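PDB 1VLI: spore coat polysaccharide biosynthesis protein SpsE from Bacillus subtilis, which probably makes a sialic acid-like nonulosonic acid, acting as an N-acylneuraminate-9-phosphate synthase-type enzyme, for the polysaccharide of the spore coat. Local coordinates for residues Glu101-Leu104 with Pro105-Tyr109. Sequence-based numbering, arbitrary orientation.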
# COMPACT_ATOMS: atom_id res chain seq x y z
N GLU A 101 8.95 20.21 8.10
CA GLU A 101 8.32 21.53 8.03
C GLU A 101 7.40 21.71 6.84
O GLU A 101 6.70 22.73 6.74
CB GLU A 101 9.32 22.69 8.13
CG GLU A 101 10.35 22.81 7.02
CD GLU A 101 11.66 22.03 7.28
OE1 GLU A 101 11.75 21.20 8.23
OE2 GLU A 101 12.60 22.27 6.48
N TRP A 102 7.40 20.72 5.94
CA TRP A 102 6.50 20.73 4.78
C TRP A 102 5.07 20.35 5.13
O TRP A 102 4.14 20.84 4.53
CB TRP A 102 6.96 19.75 3.72
CG TRP A 102 8.10 20.18 2.86
CD1 TRP A 102 9.02 21.18 3.11
CD2 TRP A 102 8.49 19.59 1.61
NE1 TRP A 102 9.93 21.25 2.09
CE2 TRP A 102 9.64 20.28 1.16
CE3 TRP A 102 8.00 18.54 0.84
CZ2 TRP A 102 10.28 19.95 -0.04
CZ3 TRP A 102 8.64 18.21 -0.35
CH2 TRP A 102 9.76 18.92 -0.78
N ILE A 103 4.92 19.48 6.13
CA ILE A 103 3.72 18.67 6.33
C ILE A 103 2.43 19.46 6.64
O ILE A 103 1.42 19.27 5.95
CB ILE A 103 3.99 17.56 7.38
CG1 ILE A 103 5.19 16.68 6.94
CG2 ILE A 103 2.75 16.70 7.62
CD1 ILE A 103 5.00 15.89 5.60
N LEU A 104 2.45 20.33 7.64
CA LEU A 104 1.27 21.19 7.92
C LEU A 104 0.87 22.05 6.71
O LEU A 104 -0.31 22.00 6.30
CB LEU A 104 1.44 22.02 9.21
CG LEU A 104 1.63 21.14 10.47
CD1 LEU A 104 1.58 21.94 11.77
CD2 LEU A 104 0.64 19.97 10.54
N PRO A 105 1.82 22.79 6.11
CA PRO A 105 1.56 23.48 4.83
C PRO A 105 0.98 22.58 3.73
O PRO A 105 -0.02 22.98 3.12
CB PRO A 105 2.95 24.00 4.43
CG PRO A 105 3.65 24.18 5.72
CD PRO A 105 3.18 23.06 6.60
N LEU A 106 1.56 21.41 3.45
CA LEU A 106 0.94 20.55 2.43
C LEU A 106 -0.51 20.24 2.77
O LEU A 106 -1.40 20.39 1.92
CB LEU A 106 1.71 19.25 2.21
CG LEU A 106 3.00 19.30 1.39
CD1 LEU A 106 3.61 17.92 1.41
CD2 LEU A 106 2.76 19.76 -0.05
N LEU A 107 -0.74 19.83 4.02
CA LEU A 107 -2.08 19.46 4.49
C LEU A 107 -3.05 20.62 4.36
O LEU A 107 -4.14 20.47 3.82
CB LEU A 107 -2.01 18.91 5.93
CG LEU A 107 -1.85 17.38 6.05
CD1 LEU A 107 -0.87 16.75 5.04
CD2 LEU A 107 -1.50 16.97 7.47
N ASP A 108 -2.62 21.80 4.81
CA ASP A 108 -3.37 23.01 4.55
C ASP A 108 -3.67 23.22 3.07
O ASP A 108 -4.79 23.58 2.71
CB ASP A 108 -2.59 24.19 5.08
CG ASP A 108 -3.22 24.78 6.31
OD1 ASP A 108 -4.43 25.12 6.23
OD2 ASP A 108 -2.57 24.97 7.37
N TYR A 109 -2.69 23.04 2.21
CA TYR A 109 -2.88 23.32 0.81
C TYR A 109 -3.80 22.30 0.14
O TYR A 109 -4.54 22.64 -0.79
CB TYR A 109 -1.54 23.40 0.09
CG TYR A 109 -1.64 24.02 -1.27
CD1 TYR A 109 -2.08 25.33 -1.42
CD2 TYR A 109 -1.31 23.29 -2.42
CE1 TYR A 109 -2.19 25.92 -2.68
CE2 TYR A 109 -1.39 23.88 -3.68
CZ TYR A 109 -1.83 25.20 -3.80
OH TYR A 109 -1.95 25.80 -5.03
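Trp102, Ile103 and Leu104 each hand a carbonyl to the residue four places on, and their bonds to Leu106, Leu107 and Asp108 belong to the main-chain ladder of helix 103-112. Leu106 N meets Trp102 O at 2.9 Å. Leu107 N lies 3.0 Å from Ile103 O, and Asp108 N reaches Leu104 O in a nearly straight bond (N-H...O 177°). Pro105 illustrates how proline is accommodated within this run of bonds. It has no N-H to offer Glu101 O, and its ring carbon CG comes within 3.5 Å of that oxygen instead, while CD lies 3.2 Å from Trp102 O. Pro105 CD also sits beside Leu104 CB, 3.3 Å away, a closeness that follows largely from the peptide link between the two residues.

Side chains add lighter contacts along the same i to i+4 spacing. Trp102 CB and the CD1 branch of Leu106 approach to 4.5 Å, a methyl set obliquely to the indole; in Leu106, CG lies anti to the carbonyl carbon (chi1 -77°), on the side of the backbone N, which keeps CG close to Trp102 O. One step along, Ile103 CG2 faces Leu107 CD2 at 4.3 Å.

Farther out, the buried side of the helix rests on helix 43-56 of the TIM-barrel domain: Leu106 packs on Ala46 and Ile50, Trp102 on Leu43, and the indole meets His39 edge-to-face. Tyr109 extends this interface, its hydroxyl hydrogen-bonded to Asp51.

The chemistry implies a division of labour: main-chain bonds from Leu106, Leu107 and Asp108 set the helical path beside a proline that has no N-H to give, while apolar side chains and the Tyr109-Asp51 hydrogen bond join the helix to 43-56.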